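Local coordinates for phosphatidylglycerophosphatase B (Bacillus subtilis, PDB 6FMX), which dephosphorylates the membrane lipid phosphatidylglycerophosphate to phosphatidylglycerol and also acts as an undecaprenyl pyrophosphate phosphatase, at residues 149-157 against 206-217; 135-145 against 190-201. All coordinates share one frame; numbering follows the deposited sequence.

How the contacts relate
Both contacts join the same two transmembrane helices, 139-158 and 192-215, within the PAP2 superfamily region, and their centres lie about 21 Å apart. Contact 2 takes the extracellular starts of the two helices with the loop residues before them, contact 1 their cytoplasmic ends. Along the chain the order is 135-145, 149-157, 190-201, 206-217, so the segments of the two contacts alternate. The helices run in nearly the same direction but spread: the axes of the short segments approach to 7.1 Å in contact 2 and 10.0 Å in contact 1. Glycine lets the helices come close near the tungstate, and at the wider end longer side chains such as Y153 and K157 bridge the gap.

Contact 1 (149-157 against 206-217); sequences PVIAYFLVK and FFLVKGFDEKIK. With OLC ((2R)-2,3-dihydroxypropyl (9Z)-octadec-9-enoate), chain E.
The cytoplasmic halves of two transmembrane helices, 139-158 and 192-215, pack here through a knob-into-hole contact: the side chain of Y153 enters a hole formed by F206, K210, D213 and E214. With the axes 10.0 Å apart, a long aromatic knob suits the place. Its CG lies opposite the backbone N (chi1 169°), which sends the ring across to the other helix. K210 lays its aliphatic chain over one face, CG standing 4.2 Å from the Y153 ring centroid in a CH-pi contact, while the D213 carboxylate meets the ring edge with its plane turned 84° from that of the ring.

At the end of the ring, Y153 OH donates to the anti lone pair of D213 OD2 over 2.6 Å and accepts from K217 NZ at 3.3 Å. The syn lone pair of the same D213 OD2 takes K157 NZ at 3.0 Å, the main bond of a salt bridge. Two donors thus grip one oxygen from its two sides, which probably favours the ionised carboxylate in this buried position. K157 reaches it with a fully extended chain; its ammonium group is held most strongly by D96 of helix 96-118, so it ties three helices together.

One turn and more toward the membrane interior the contact becomes apolar. P149 sets CB over the centre of the F206 ring, 3.6 Å from its centroid, and V150 CG2 comes in at that ring's edge and also touches V209 CG1 at 3.7 Å. The acyl chain of a monoolein molecule packs against V209 and over one face of the F212 ring. The whole is knobs-into-holes packing between two near-parallel helices of the PAP2 region, at their cytoplasmic ends.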
loop_
_atom_site.group_PDB
_atom_site.type_symbol
_atom_site.label_atom_id
_atom_site.label_comp_id
_atom_site.label_asym_id
_atom_site.label_seq_id
_atom_site.Cartn_x
_atom_site.Cartn_y
_atom_site.Cartn_z
ATOM N N PRO A 149 -1.502 7.014 3.415
ATOM C CA PRO A 149 -2.709 7.721 3.886
ATOM C C PRO A 149 -2.790 7.844 5.399
ATOM O O PRO A 149 -3.291 8.861 5.906
ATOM C CB PRO A 149 -3.858 6.876 3.324
ATOM C CG PRO A 149 -3.267 6.178 2.149
ATOM C CD PRO A 149 -1.843 5.892 2.513
ATOM N N VAL A 150 -2.309 6.840 6.138
ATOM C CA VAL A 150 -2.299 6.923 7.597
ATOM C C VAL A 150 -1.367 8.037 8.056
ATOM O O VAL A 150 -1.717 8.845 8.925
ATOM C CB VAL A 150 -1.899 5.568 8.206
ATOM C CG1 VAL A 150 -1.472 5.735 9.648
ATOM C CG2 VAL A 150 -3.054 4.599 8.123
ATOM N N ILE A 151 -0.155 8.080 7.494
ATOM C CA ILE A 151 0.772 9.163 7.817
ATOM C C ILE A 151 0.127 10.509 7.527
ATOM O O ILE A 151 0.185 11.437 8.345
ATOM C CB ILE A 151 2.090 8.989 7.040
ATOM C CG1 ILE A 151 2.926 7.862 7.643
ATOM C CG2 ILE A 151 2.867 10.313 7.006
ATOM C CD1 ILE A 151 4.141 7.465 6.777
ATOM N N ALA A 152 -0.501 10.632 6.355
ATOM C CA ALA A 152 -1.198 11.863 6.002
ATOM C C ALA A 152 -2.237 12.229 7.053
ATOM O O ALA A 152 -2.344 13.396 7.449
ATOM C CB ALA A 152 -1.861 11.718 4.633
ATOM N N TYR A 153 -3.013 11.244 7.511
ATOM C CA TYR A 153 -4.054 11.531 8.493
ATOM C C TYR A 153 -3.454 12.079 9.779
ATOM O O TYR A 153 -3.923 13.096 10.307
ATOM C CB TYR A 153 -4.883 10.276 8.785
ATOM C CG TYR A 153 -5.796 10.463 9.982
ATOM C CD1 TYR A 153 -6.954 11.210 9.870
ATOM C CD2 TYR A 153 -5.499 9.894 11.216
ATOM C CE1 TYR A 153 -7.802 11.403 10.960
ATOM C CE2 TYR A 153 -6.333 10.078 12.311
ATOM C CZ TYR A 153 -7.479 10.837 12.171
ATOM O OH TYR A 153 -8.307 11.024 13.246
ATOM N N PHE A 154 -2.411 11.428 10.296
ATOM C CA PHE A 154 -1.848 11.856 11.568
ATOM C C PHE A 154 -1.021 13.130 11.444
ATOM O O PHE A 154 -0.984 13.927 12.388
ATOM C CB PHE A 154 -1.022 10.724 12.174
ATOM C CG PHE A 154 -1.864 9.652 12.814
ATOM C CD1 PHE A 154 -2.600 9.927 13.952
ATOM C CD2 PHE A 154 -1.928 8.374 12.268
ATOM C CE1 PHE A 154 -3.387 8.951 14.543
ATOM C CE2 PHE A 154 -2.714 7.381 12.854
ATOM C CZ PHE A 154 -3.443 7.666 13.994
ATOM N N LEU A 155 -0.376 13.363 10.298
ATOM C CA LEU A 155 0.308 14.640 10.105
ATOM C C LEU A 155 -0.682 15.798 10.100
ATOM O O LEU A 155 -0.461 16.815 10.766
ATOM C CB LEU A 155 1.120 14.633 8.810
ATOM C CG LEU A 155 2.373 13.747 8.768
ATOM C CD1 LEU A 155 3.083 13.922 7.428
ATOM C CD2 LEU A 155 3.316 14.013 9.951
ATOM N N VAL A 156 -1.777 15.665 9.346
ATOM C CA VAL A 156 -2.799 16.706 9.326
ATOM C C VAL A 156 -3.447 16.847 10.702
ATOM O O VAL A 156 -3.826 17.952 11.107
ATOM C CB VAL A 156 -3.834 16.403 8.219
ATOM C CG1 VAL A 156 -5.119 17.200 8.414
ATOM C CG2 VAL A 156 -3.241 16.694 6.840
ATOM N N LYS A 157 -3.554 15.751 11.457
ATOM C CA LYS A 157 -4.145 15.826 12.793
ATOM C C LYS A 157 -3.277 16.646 13.745
ATOM O O LYS A 157 -3.793 17.427 14.557
ATOM C CB LYS A 157 -4.360 14.420 13.360
ATOM C CG LYS A 157 -4.961 14.414 14.779
ATOM C CD LYS A 157 -5.255 13.009 15.278
ATOM C CE LYS A 157 -5.610 13.026 16.761
ATOM N NZ LYS A 157 -5.574 11.663 17.362
ATOM N N PHE A 206 -6.447 1.604 6.509
ATOM C CA PHE A 206 -6.398 3.043 6.740
ATOM C C PHE A 206 -7.743 3.570 7.228
ATOM O O PHE A 206 -7.821 4.262 8.254
ATOM C CB PHE A 206 -5.977 3.764 5.454
ATOM C CG PHE A 206 -6.424 5.212 5.382
ATOM C CD1 PHE A 206 -5.889 6.164 6.237
ATOM C CD2 PHE A 206 -7.368 5.616 4.450
ATOM C CE1 PHE A 206 -6.290 7.493 6.165
ATOM C CE2 PHE A 206 -7.776 6.936 4.375
ATOM C CZ PHE A 206 -7.238 7.876 5.233
ATOM N N PHE A 207 -8.817 3.269 6.492
ATOM C CA PHE A 207 -10.127 3.783 6.877
ATOM C C PHE A 207 -10.539 3.265 8.245
ATOM O O PHE A 207 -11.191 3.981 9.019
ATOM C CB PHE A 207 -11.175 3.424 5.828
ATOM C CG PHE A 207 -11.141 4.314 4.626
ATOM C CD1 PHE A 207 -11.442 5.661 4.739
ATOM C CD2 PHE A 207 -10.800 3.808 3.382
ATOM C CE1 PHE A 207 -11.409 6.489 3.633
ATOM C CE2 PHE A 207 -10.768 4.627 2.273
ATOM C CZ PHE A 207 -11.071 5.970 2.398
ATOM N N LEU A 208 -10.155 2.031 8.574
ATOM C CA LEU A 208 -10.499 1.488 9.884
ATOM C C LEU A 208 -9.806 2.251 11.007
ATOM O O LEU A 208 -10.441 2.604 12.010
ATOM C CB LEU A 208 -10.144 0.006 9.959
ATOM C CG LEU A 208 -11.061 -0.967 9.216
ATOM C CD1 LEU A 208 -10.578 -2.383 9.457
ATOM C CD2 LEU A 208 -12.505 -0.815 9.684
ATOM N N VAL A 209 -8.503 2.508 10.861
ATOM C CA VAL A 209 -7.768 3.176 11.929
ATOM C C VAL A 209 -8.135 4.659 11.993
ATOM O O VAL A 209 -8.188 5.237 13.085
ATOM C CB VAL A 209 -6.249 2.952 11.770
ATOM C CG1 VAL A 209 -5.692 3.673 10.549
ATOM C CG2 VAL A 209 -5.506 3.371 13.034
ATOM N N LYS A 210 -8.444 5.282 10.850
ATOM C CA LYS A 210 -8.938 6.658 10.862
ATOM C C LYS A 210 -10.300 6.746 11.546
ATOM O O LYS A 210 -10.522 7.608 12.403
ATOM C CB LYS A 210 -9.025 7.203 9.438
ATOM C CG LYS A 210 -9.824 8.478 9.296
ATOM C CD LYS A 210 -9.690 9.054 7.895
ATOM C CE LYS A 210 -9.780 10.569 7.915
ATOM N NZ LYS A 210 -11.173 11.024 7.662
ATOM N N GLY A 211 -11.223 5.854 11.178
ATOM C CA GLY A 211 -12.536 5.859 11.809
ATOM C C GLY A 211 -12.469 5.638 13.307
ATOM O O GLY A 211 -13.203 6.275 14.075
ATOM N N PHE A 212 -11.590 4.733 13.748
ATOM C CA PHE A 212 -11.398 4.496 15.173
ATOM C C PHE A 212 -10.864 5.739 15.874
ATOM O O PHE A 212 -11.392 6.163 16.906
ATOM C CB PHE A 212 -10.440 3.327 15.374
ATOM C CG PHE A 212 -10.018 3.115 16.804
ATOM C CD1 PHE A 212 -10.863 2.486 17.705
ATOM C CD2 PHE A 212 -8.773 3.534 17.242
ATOM C CE1 PHE A 212 -10.470 2.276 19.013
ATOM C CE2 PHE A 212 -8.378 3.337 18.551
ATOM C CZ PHE A 212 -9.222 2.704 19.437
ATOM N N ASP A 213 -9.793 6.318 15.334
ATOM C CA ASP A 213 -9.173 7.468 15.977
ATOM C C ASP A 213 -10.152 8.627 16.091
ATOM O O ASP A 213 -10.178 9.340 17.101
ATOM C CB ASP A 213 -7.935 7.888 15.192
ATOM C CG ASP A 213 -7.171 8.983 15.882
ATOM O OD1 ASP A 213 -6.506 8.678 16.894
ATOM O OD2 ASP A 213 -7.254 10.144 15.427
ATOM N N GLU A 214 -10.961 8.837 15.057
ATOM C CA GLU A 214 -11.925 9.924 15.105
ATOM C C GLU A 214 -13.050 9.610 16.078
ATOM O O GLU A 214 -13.527 10.500 16.795
ATOM C CB GLU A 214 -12.458 10.192 13.701
ATOM C CG GLU A 214 -11.338 10.669 12.793
ATOM C CD GLU A 214 -11.807 11.144 11.439
ATOM O OE1 GLU A 214 -12.484 10.370 10.729
ATOM O OE2 GLU A 214 -11.474 12.295 11.073
ATOM N N LYS A 215 -13.458 8.341 16.136
ATOM C CA LYS A 215 -14.552 7.943 17.016
ATOM C C LYS A 215 -14.210 8.187 18.482
ATOM O O LYS A 215 -15.074 8.584 19.271
ATOM C CB LYS A 215 -14.892 6.467 16.778
ATOM C CG LYS A 215 -16.017 5.935 17.645
ATOM C CD LYS A 215 -17.268 6.780 17.533
ATOM C CE LYS A 215 -18.357 6.250 18.474
ATOM N NZ LYS A 215 -19.667 6.943 18.292
ATOM N N ILE A 216 -12.950 7.957 18.873
ATOM C CA ILE A 216 -12.588 8.081 20.284
ATOM C C ILE A 216 -12.267 9.505 20.701
ATOM O O ILE A 216 -11.931 9.729 21.871
ATOM C CB ILE A 216 -11.400 7.171 20.654
ATOM C CG1 ILE A 216 -10.097 7.683 20.033
ATOM C CG2 ILE A 216 -11.688 5.725 20.258
ATOM C CD1 ILE A 216 -8.891 6.837 20.386
ATOM N N LYS A 217 -12.353 10.474 19.793
ATOM C CA LYS A 217 -12.080 11.853 20.177
ATOM C C LYS A 217 -13.134 12.338 21.160
ATOM O O LYS A 217 -14.309 11.984 21.062
ATOM C CB LYS A 217 -12.045 12.758 18.952
ATOM C CG LYS A 217 -10.864 12.445 18.047
ATOM C CD LYS A 217 -10.805 13.347 16.831
ATOM C CE LYS A 217 -9.364 13.529 16.378
ATOM N NZ LYS A 217 -9.255 13.708 14.894
HETATM C C18 OLC E . -13.678 1.047 14.876
HETATM C C10 OLC E . -5.840 -0.683 13.419
HETATM C C9 OLC E . -5.099 -1.685 13.844
HETATM C C17 OLC E . -12.651 0.116 14.237
HETATM C C11 OLC E . -7.362 -0.774 13.404
HETATM C C8 OLC E . -5.722 -2.989 14.351
HETATM C C24 OLC E . 4.473 -8.940 11.454
HETATM C C16 OLC E . -12.073 -0.798 15.318
HETATM C C12 OLC E . -7.934 0.298 14.331
HETATM C C7 OLC E . -4.961 -3.446 15.601
HETATM C C15 OLC E . -10.594 -1.046 15.032
HETATM C C13 OLC E . -8.258 -0.319 15.687
HETATM C C6 OLC E . -4.684 -4.953 15.558
HETATM C C14 OLC E . -9.753 -0.180 15.969
HETATM C C5 OLC E . -3.259 -5.248 16.043
HETATM C C4 OLC E . -2.683 -6.521 15.408
HETATM C C3 OLC E . -1.154 -6.416 15.363
HETATM C C2 OLC E . -0.579 -7.565 14.535
HETATM C C21 OLC E . 2.851 -8.009 13.167
HETATM C C1 OLC E . 0.946 -7.480 14.465
HETATM C C22 OLC E . 3.017 -8.787 11.866
HETATM O O19 OLC E . 1.518 -6.575 14.969
HETATM O O25 OLC E . 4.550 -10.025 10.565
HETATM O O23 OLC E . 2.484 -10.070 12.031
HETATM O O20 OLC E . 1.682 -8.466 13.795
#

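Contact 2 (135-145 against 190-201); sequences SFPSGHSMNAA and HFVTDVLGGFSL. With WO4 (tungstate(VI)ion), chain G.
H190, assigned as the nucleophile, lies with one ring face against S138: CB stands over the middle of the imidazole, 3.4 Å from its centroid and 3° off the normal, a CH-pi contact that suits a side chain as small as serine. With S138 OG opposite its own backbone N (chi1 162°), the hydroxyl stays over the same face, near CD2, and donates to tungstate O4 at 2.8 Å. It also accepts from S141 N, as N-cap, and from S141 OG.

In the ring plane, H190 NE2 meets the tungsten at 2.6 Å; ND1 gives a weak, bent bond to S135 O. D194 OD2 lies near the same plane without bonding to ND1; S135 links the two, its OG reaching OD2 at a very short 2.5 Å. F191 N meets OD2 from above the carboxylate plane, and R120 bridges to OD1. F136 turns its ring edge to OD1, the ring and carboxylate planes 65° apart.

S138 N donates to D194 O over 2.9 Å, nearly straight, from the face of that carbonyl opposite to G198 N. At G198, S138 O leaves no room for a side chain, so glycine lets the backbones come this close; M142 CA lies 3.3 Å from G198 O in a CA-H...O contact. S141 and A145 pack against the F199 ring.

G139 N and H140 N donate to tungstate O2 and O4, H140 ND1 reaches O3, and K115, R122 and R184 also hydrogen-bond to the ion. Tungstate probably imitates the substrate's phosphate: tungsten lies by NE2, consistent with H190 as the proposed nucleophile, although the 2.2 Å from H190 NE2 to tungstate O4 leaves the exact placing doubtful. H140 is the proposed proton donor, and D194 is thought to steady the nucleophile.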
loop_
_atom_site.group_PDB
_atom_site.type_symbol
_atom_site.label_atom_id
_atom_site.label_comp_id
_atom_site.label_asym_id
_atom_site.label_seq_id
_atom_site.Cartn_x
_atom_site.Cartn_y
_atom_site.Cartn_z
ATOM N N SER A 135 2.418 -14.170 -4.920
ATOM C CA SER A 135 2.205 -12.923 -5.651
ATOM C C SER A 135 1.029 -12.098 -5.133
ATOM O O SER A 135 1.066 -10.867 -5.218
ATOM C CB SER A 135 1.989 -13.228 -7.135
ATOM O OG SER A 135 2.335 -12.119 -7.929
ATOM N N PHE A 136 -0.020 -12.732 -4.604
ATOM C CA PHE A 136 -1.282 -12.046 -4.327
ATOM C C PHE A 136 -1.624 -12.093 -2.837
ATOM O O PHE A 136 -1.677 -13.186 -2.259
ATOM C CB PHE A 136 -2.439 -12.690 -5.140
ATOM C CG PHE A 136 -3.769 -11.971 -4.999
ATOM C CD1 PHE A 136 -4.640 -12.292 -3.970
ATOM C CD2 PHE A 136 -4.149 -10.991 -5.905
ATOM C CE1 PHE A 136 -5.860 -11.633 -3.833
ATOM C CE2 PHE A 136 -5.379 -10.333 -5.782
ATOM C CZ PHE A 136 -6.229 -10.658 -4.746
ATOM N N PRO A 137 -1.907 -10.947 -2.195
ATOM C CA PRO A 137 -1.868 -9.575 -2.724
ATOM C C PRO A 137 -0.472 -8.962 -2.615
ATOM O O PRO A 137 0.329 -9.468 -1.828
ATOM C CB PRO A 137 -2.862 -8.819 -1.833
ATOM C CG PRO A 137 -2.869 -9.583 -0.538
ATOM C CD PRO A 137 -2.501 -11.014 -0.847
ATOM N N SER A 138 -0.190 -7.895 -3.373
ATOM C CA SER A 138 1.141 -7.293 -3.365
ATOM C C SER A 138 1.412 -6.595 -2.040
ATOM O O SER A 138 0.657 -5.711 -1.630
ATOM C CB SER A 138 1.285 -6.296 -4.518
ATOM O OG SER A 138 2.387 -5.426 -4.292
ATOM N N GLY A 139 2.502 -6.981 -1.377
ATOM C CA GLY A 139 2.811 -6.385 -0.089
ATOM C C GLY A 139 3.243 -4.930 -0.189
ATOM O O GLY A 139 2.870 -4.115 0.653
ATOM N N HIS A 140 4.038 -4.589 -1.214
ATOM C CA HIS A 140 4.442 -3.190 -1.375
ATOM C C HIS A 140 3.228 -2.296 -1.586
ATOM O O HIS A 140 3.150 -1.194 -1.029
ATOM C CB HIS A 140 5.419 -3.034 -2.547
ATOM C CG HIS A 140 6.854 -3.317 -2.211
ATOM N ND1 HIS A 140 7.289 -4.532 -1.724
ATOM C CD2 HIS A 140 7.965 -2.554 -2.354
ATOM C CE1 HIS A 140 8.599 -4.497 -1.560
ATOM N NE2 HIS A 140 9.036 -3.309 -1.939
ATOM N N SER A 141 2.269 -2.752 -2.394
ATOM C CA SER A 141 1.076 -1.960 -2.649
ATOM C C SER A 141 0.200 -1.874 -1.413
ATOM O O SER A 141 -0.375 -0.826 -1.103
ATOM C CB SER A 141 0.299 -2.561 -3.823
ATOM O OG SER A 141 1.177 -2.833 -4.907
ATOM N N MET A 142 0.090 -2.996 -0.682
ATOM C CA MET A 142 -0.682 -3.022 0.551
ATOM C C MET A 142 -0.044 -2.143 1.623
ATOM O O MET A 142 -0.750 -1.438 2.355
ATOM C CB MET A 142 -0.803 -4.461 1.041
ATOM C CG MET A 142 -1.847 -4.678 2.118
ATOM S SD MET A 142 -2.467 -6.368 2.049
ATOM C CE MET A 142 -3.080 -6.542 3.730
ATOM N N ASN A 143 1.288 -2.196 1.743
ATOM C CA ASN A 143 2.010 -1.301 2.650
ATOM C C ASN A 143 1.756 0.160 2.298
ATOM O O ASN A 143 1.487 0.987 3.180
ATOM C CB ASN A 143 3.520 -1.564 2.581
ATOM C CG ASN A 143 3.933 -2.910 3.134
ATOM O OD1 ASN A 143 3.145 -3.626 3.741
ATOM N ND2 ASN A 143 5.201 -3.264 2.912
ATOM N N ALA A 144 1.881 0.507 1.012
ATOM C CA ALA A 144 1.835 1.918 0.631
ATOM C C ALA A 144 0.418 2.471 0.746
ATOM O O ALA A 144 0.217 3.619 1.158
ATOM C CB ALA A 144 2.375 2.112 -0.789
ATOM N N ALA A 145 -0.581 1.673 0.363
ATOM C CA ALA A 145 -1.953 2.155 0.409
ATOM C C ALA A 145 -2.460 2.292 1.835
ATOM O O ALA A 145 -3.428 3.015 2.070
ATOM C CB ALA A 145 -2.872 1.231 -0.391
ATOM N N HIS A 190 4.842 -8.182 -9.777
ATOM C CA HIS A 190 3.448 -8.357 -9.427
ATOM C C HIS A 190 2.610 -8.184 -10.678
ATOM O O HIS A 190 2.985 -7.454 -11.606
ATOM C CB HIS A 190 2.988 -7.366 -8.351
ATOM C CG HIS A 190 3.495 -7.680 -6.975
ATOM N ND1 HIS A 190 3.116 -8.807 -6.281
ATOM C CD2 HIS A 190 4.320 -6.994 -6.151
ATOM C CE1 HIS A 190 3.709 -8.821 -5.101
ATOM N NE2 HIS A 190 4.429 -7.721 -4.987
ATOM N N PHE A 191 1.470 -8.861 -10.686
ATOM C CA PHE A 191 0.421 -8.573 -11.643
ATOM C C PHE A 191 -0.377 -7.362 -11.175
ATOM O O PHE A 191 -0.419 -7.038 -9.985
ATOM C CB PHE A 191 -0.533 -9.758 -11.789
ATOM C CG PHE A 191 0.104 -11.001 -12.348
ATOM C CD1 PHE A 191 0.443 -11.079 -13.689
ATOM C CD2 PHE A 191 0.322 -12.106 -11.541
ATOM C CE1 PHE A 191 1.005 -12.236 -14.211
ATOM C CE2 PHE A 191 0.883 -13.267 -12.062
ATOM C CZ PHE A 191 1.219 -13.328 -13.394
ATOM N N VAL A 192 -1.047 -6.713 -12.128
ATOM C CA VAL A 192 -1.906 -5.584 -11.788
ATOM C C VAL A 192 -2.917 -5.984 -10.717
ATOM O O VAL A 192 -3.164 -5.235 -9.765
ATOM C CB VAL A 192 -2.597 -5.043 -13.056
ATOM C CG1 VAL A 192 -3.893 -4.300 -12.707
ATOM C CG2 VAL A 192 -1.653 -4.131 -13.799
ATOM N N THR A 193 -3.504 -7.177 -10.839
ATOM C CA THR A 193 -4.511 -7.565 -9.854
ATOM C C THR A 193 -3.909 -7.781 -8.471
ATOM O O THR A 193 -4.594 -7.549 -7.465
ATOM C CB THR A 193 -5.256 -8.822 -10.309
ATOM O OG1 THR A 193 -4.309 -9.826 -10.692
ATOM C CG2 THR A 193 -6.170 -8.494 -11.479
ATOM N N ASP A 194 -2.653 -8.244 -8.387
ATOM C CA ASP A 194 -1.978 -8.270 -7.091
ATOM C C ASP A 194 -1.921 -6.876 -6.487
ATOM O O ASP A 194 -2.081 -6.706 -5.271
ATOM C CB ASP A 194 -0.545 -8.804 -7.202
ATOM C CG ASP A 194 -0.455 -10.166 -7.834
ATOM O OD1 ASP A 194 -1.391 -10.980 -7.672
ATOM O OD2 ASP A 194 0.599 -10.422 -8.461
ATOM N N VAL A 195 -1.651 -5.874 -7.326
ATOM C CA VAL A 195 -1.520 -4.499 -6.853
ATOM C C VAL A 195 -2.870 -3.965 -6.392
ATOM O O VAL A 195 -2.987 -3.371 -5.311
ATOM C CB VAL A 195 -0.908 -3.621 -7.957
ATOM C CG1 VAL A 195 -1.045 -2.141 -7.605
ATOM C CG2 VAL A 195 0.562 -4.001 -8.169
ATOM N N LEU A 196 -3.907 -4.148 -7.217
ATOM C CA LEU A 196 -5.241 -3.690 -6.842
ATOM C C LEU A 196 -5.729 -4.390 -5.578
ATOM O O LEU A 196 -6.356 -3.762 -4.719
ATOM C CB LEU A 196 -6.224 -3.910 -7.995
ATOM C CG LEU A 196 -6.009 -3.178 -9.319
ATOM C CD1 LEU A 196 -7.037 -3.623 -10.343
ATOM C CD2 LEU A 196 -6.083 -1.688 -9.130
ATOM N N GLY A 197 -5.448 -5.691 -5.445
ATOM C CA GLY A 197 -5.811 -6.395 -4.225
ATOM C C GLY A 197 -5.141 -5.815 -2.996
ATOM O O GLY A 197 -5.777 -5.645 -1.953
ATOM N N GLY A 198 -3.847 -5.502 -3.100
ATOM C CA GLY A 198 -3.149 -4.900 -1.977
ATOM C C GLY A 198 -3.604 -3.479 -1.709
ATOM O O GLY A 198 -3.750 -3.074 -0.550
ATOM N N PHE A 199 -3.828 -2.698 -2.774
ATOM C CA PHE A 199 -4.417 -1.368 -2.638
ATOM C C PHE A 199 -5.682 -1.413 -1.792
ATOM O O PHE A 199 -5.826 -0.662 -0.821
ATOM C CB PHE A 199 -4.755 -0.785 -4.015
ATOM C CG PHE A 199 -3.603 -0.098 -4.706
ATOM C CD1 PHE A 199 -2.392 0.096 -4.067
ATOM C CD2 PHE A 199 -3.752 0.363 -6.004
ATOM C CE1 PHE A 199 -1.342 0.730 -4.721
ATOM C CE2 PHE A 199 -2.699 1.003 -6.664
ATOM C CZ PHE A 199 -1.498 1.185 -6.020
ATOM N N SER A 200 -6.616 -2.289 -2.160
ATOM C CA SER A 200 -7.927 -2.266 -1.521
ATOM C C SER A 200 -7.847 -2.608 -0.041
ATOM O O SER A 200 -8.564 -2.000 0.765
ATOM C CB SER A 200 -8.893 -3.201 -2.253
ATOM O OG SER A 200 -8.556 -4.557 -2.085
ATOM N N LEU A 201 -6.981 -3.542 0.349
ATOM C CA LEU A 201 -6.898 -3.908 1.760
ATOM C C LEU A 201 -6.040 -2.954 2.590
ATOM O O LEU A 201 -6.339 -2.745 3.770
ATOM C CB LEU A 201 -6.379 -5.337 1.911
ATOM C CG LEU A 201 -7.290 -6.453 1.396
ATOM C CD1 LEU A 201 -6.661 -7.788 1.679
ATOM C CD2 LEU A 201 -8.655 -6.388 2.053
HETATM W W WO4 G . 5.709 -7.868 -2.753
HETATM O O1 WO4 G . 6.940 -8.632 -4.186
HETATM O O2 WO4 G . 4.194 -9.150 -2.328
HETATM O O3 WO4 G . 6.760 -7.680 -1.019
HETATM O O4 WO4 G . 4.932 -6.161 -3.467
#